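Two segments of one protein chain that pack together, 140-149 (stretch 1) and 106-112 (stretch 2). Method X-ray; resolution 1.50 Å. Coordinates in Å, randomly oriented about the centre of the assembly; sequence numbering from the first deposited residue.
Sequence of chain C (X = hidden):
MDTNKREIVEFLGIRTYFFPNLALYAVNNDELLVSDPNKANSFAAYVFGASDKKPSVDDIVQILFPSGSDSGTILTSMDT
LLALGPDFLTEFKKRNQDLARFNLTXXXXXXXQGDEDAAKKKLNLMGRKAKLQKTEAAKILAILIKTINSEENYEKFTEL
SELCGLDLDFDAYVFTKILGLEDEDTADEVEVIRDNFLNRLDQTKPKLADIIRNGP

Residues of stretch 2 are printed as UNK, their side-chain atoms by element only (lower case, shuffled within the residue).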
# COMPACT_ATOMS: atom_id res chain seq x y z
N ILE C 140 -4.87 -8.47 -1.50
CA ILE C 140 -3.96 -9.63 -1.48
C ILE C 140 -3.62 -10.07 -2.90
O ILE C 140 -2.46 -10.36 -3.21
CB ILE C 140 -4.58 -10.78 -0.67
CG1 ILE C 140 -4.70 -10.39 0.81
CG2 ILE C 140 -3.77 -12.09 -0.85
CD1 ILE C 140 -5.63 -11.29 1.58
N LEU C 141 -4.62 -10.14 -3.77
CA LEU C 141 -4.38 -10.48 -5.18
C LEU C 141 -3.38 -9.52 -5.83
O LEU C 141 -2.45 -9.96 -6.53
CB LEU C 141 -5.72 -10.46 -5.94
CG LEU C 141 -5.64 -10.58 -7.45
CD1 LEU C 141 -4.95 -11.86 -7.89
CD2 LEU C 141 -7.03 -10.52 -7.99
N ALA C 142 -3.55 -8.22 -5.60
CA ALA C 142 -2.63 -7.23 -6.16
C ALA C 142 -1.20 -7.47 -5.69
O ALA C 142 -0.27 -7.44 -6.49
CB ALA C 142 -3.10 -5.83 -5.79
N ILE C 143 -1.01 -7.71 -4.39
CA ILE C 143 0.33 -7.95 -3.86
C ILE C 143 0.92 -9.23 -4.45
O ILE C 143 2.11 -9.28 -4.79
CB ILE C 143 0.31 -7.97 -2.32
CG1 ILE C 143 0.02 -6.58 -1.80
CG2 ILE C 143 1.66 -8.49 -1.75
CD1 ILE C 143 -0.43 -6.58 -0.34
N LEU C 144 0.11 -10.29 -4.55
CA LEU C 144 0.57 -11.53 -5.16
C LEU C 144 1.06 -11.31 -6.59
O LEU C 144 2.16 -11.76 -6.96
CB LEU C 144 -0.55 -12.57 -5.13
CG LEU C 144 -0.22 -13.91 -5.75
CD1 LEU C 144 0.97 -14.61 -5.08
CD2 LEU C 144 -1.48 -14.79 -5.70
N ILE C 145 0.26 -10.61 -7.40
CA ILE C 145 0.64 -10.31 -8.78
C ILE C 145 1.94 -9.51 -8.83
O ILE C 145 2.86 -9.82 -9.62
CB ILE C 145 -0.51 -9.58 -9.51
CG1 ILE C 145 -1.63 -10.56 -9.84
CG2 ILE C 145 -0.01 -8.97 -10.83
CD1 ILE C 145 -2.91 -9.92 -10.25
N LYS C 146 2.07 -8.49 -7.98
CA LYS C 146 3.26 -7.66 -8.01
C LYS C 146 4.49 -8.46 -7.59
O LYS C 146 5.58 -8.25 -8.14
CB LYS C 146 3.05 -6.44 -7.11
CG LYS C 146 2.01 -5.48 -7.69
CD LYS C 146 1.62 -4.38 -6.74
CE LYS C 146 0.48 -3.46 -7.31
NZ LYS C 146 0.91 -2.83 -8.60
N THR C 147 4.31 -9.40 -6.66
CA THR C 147 5.39 -10.28 -6.24
C THR C 147 5.82 -11.22 -7.37
O THR C 147 7.02 -11.35 -7.67
CB THR C 147 4.92 -11.06 -5.01
OG1 THR C 147 4.72 -10.15 -3.93
CG2 THR C 147 5.98 -12.09 -4.58
N ILE C 148 4.85 -11.86 -8.04
CA ILE C 148 5.10 -12.76 -9.17
C ILE C 148 5.85 -12.04 -10.29
O ILE C 148 6.75 -12.61 -10.92
CB ILE C 148 3.76 -13.34 -9.67
CG1 ILE C 148 3.17 -14.30 -8.63
CG2 ILE C 148 3.94 -14.03 -11.03
CD1 ILE C 148 1.67 -14.55 -8.86
N ASN C 149 5.49 -10.78 -10.54
CA ASN C 149 6.07 -10.02 -11.64
C ASN C 149 7.41 -9.39 -11.29
O ASN C 149 8.04 -8.80 -12.18
CB ASN C 149 5.08 -8.94 -12.08
CG ASN C 149 4.00 -9.48 -13.00
OD1 ASN C 149 4.12 -10.57 -13.55
ND2 ASN C 149 2.94 -8.70 -13.18
N UNK C 106 -7.08 -22.55 -10.38
CA UNK C 106 -6.52 -21.33 -9.83
C UNK C 106 -6.82 -20.15 -10.76
O UNK C 106 -6.74 -20.28 -11.99
n UNK C 106 -3.65 -19.16 -7.18
n UNK C 106 -4.03 -19.21 -9.29
c UNK C 106 -4.43 -20.43 -8.78
c UNK C 106 -4.18 -20.39 -7.45
c UNK C 106 -5.02 -21.50 -9.63
c UNK C 106 -3.58 -18.46 -8.30
N UNK C 107 -7.18 -19.01 -10.16
CA UNK C 107 -7.63 -17.86 -10.95
C UNK C 107 -6.50 -17.20 -11.75
O UNK C 107 -6.79 -16.42 -12.66
c UNK C 107 -8.33 -16.79 -10.08
o UNK C 107 -6.74 -17.11 -8.31
c UNK C 107 -7.49 -16.32 -8.89
o UNK C 107 -7.62 -15.15 -8.54
N UNK C 108 -5.24 -17.50 -11.43
CA UNK C 108 -4.11 -16.97 -12.20
C UNK C 108 -3.52 -18.01 -13.13
O UNK C 108 -2.35 -17.90 -13.51
c UNK C 108 -3.47 -15.29 -10.31
c UNK C 108 -4.18 -14.18 -11.05
c UNK C 108 -3.04 -16.41 -11.27
c UNK C 108 -2.29 -14.75 -9.46
N UNK C 109 -4.32 -19.01 -13.51
CA UNK C 109 -3.88 -20.07 -14.41
C UNK C 109 -3.35 -19.58 -15.75
O UNK C 109 -2.73 -20.37 -16.46
c UNK C 109 -5.05 -21.04 -14.66
o UNK C 109 -5.24 -21.91 -13.55
N UNK C 110 -3.57 -18.32 -16.12
CA UNK C 110 -3.00 -17.84 -17.39
C UNK C 110 -1.47 -17.83 -17.33
O UNK C 110 -0.81 -17.99 -18.36
c UNK C 110 -3.53 -16.44 -17.77
c UNK C 110 -5.02 -16.51 -18.04
c UNK C 110 -3.42 -13.98 -17.22
c UNK C 110 -3.16 -15.39 -16.73
N UNK C 111 -0.89 -17.62 -16.15
CA UNK C 111 0.55 -17.75 -15.98
C UNK C 111 1.05 -19.10 -16.49
O UNK C 111 1.87 -19.17 -17.41
c UNK C 111 0.93 -17.59 -14.51
c UNK C 111 1.24 -16.25 -12.45
c UNK C 111 1.02 -16.17 -13.96
c UNK C 111 2.15 -15.39 -14.63
N UNK C 112 0.59 -20.18 -15.85
CA UNK C 112 0.91 -21.54 -16.24
C UNK C 112 0.36 -21.92 -17.62
O UNK C 112 0.61 -23.05 -18.06
c UNK C 112 0.36 -22.51 -15.19

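Position 106 carries one carbon followed by a five-membered ring of three carbons and two nitrogens, an imidazole, and none of its atoms comes within contact distance of stretch 1. The residue is His106. Its ring turns back on its own loop: the backbone N of position 108 donates to ND1 of His106 at 3.0 Å. The other ring nitrogen, NE2, is hydrogen-bonded elsewhere in the structure.

Position 107 has two carbons, the second bearing two oxygens: a short carboxylate, hence Asp107. Its CA-to-CB bond points toward the helix, where OD2 of Asp107 lies 4.3 Å from CD1 of Leu141. Both carboxylate oxygens find hydrogen bonds elsewhere, which suits a polar group at an exposed place beside a greasy surface.

Position 108 shows four carbons forked at the second, and these reach four residues of stretch 1: Leu141, Leu144, Ile145 and Ile148. The fork beyond a CH2 identifies Leu108. With chi1 m and chi2 t, CD1 of Leu108 lies 3.8 Å from CD2 of Leu144 and 4.0 Å from CD1 of Ile148, while CD2 of Leu108 lies 4.0 Å from CD1 of Leu141. A flexible stem ending in two methyls suits a buried site lined by several apolar side chains.

Position 109 has one carbon and one oxygen, and stays out of reach of the helix. It is Ser109. Its OG donates to the backbone O of His106 at 2.7 Å, and the backbone N of Ser109 bonds to that same O at 3.1 Å; the small hydroxyl thus reinforces the type I turn from His106 to Ser109.

Position 110 bears four carbons forked at the first, one arm two carbons long, which defines Ile110. It is exposed and out of reach of the helix, so this contact gives no reason for its type.

Position 111 again has four carbons forked at the second and touches Ile148. This is Leu111, whose CD1 lies 3.8 Å from CG2 of Ile148.

Position 112 has a single side-chain carbon, out of reach of the helix: Ala112, poorly ordered. Its lone methyl asks nothing of the helix.

Every close contact is between side chains, nearly all apolar, and no hydrogen bond crosses. Leu141, Leu144, Ile145 and Ile148 recur at helical spacing and form one apolar stripe. A second type I turn, closed by the backbone N of Leu111 and O of Leu108 at 3.0 Å, holds two leucines toward that stripe: Leu108 packs against all four residues, and Leu111 adds to the cover over Ile148.

Stretch 2 (106-112) HDLSILA
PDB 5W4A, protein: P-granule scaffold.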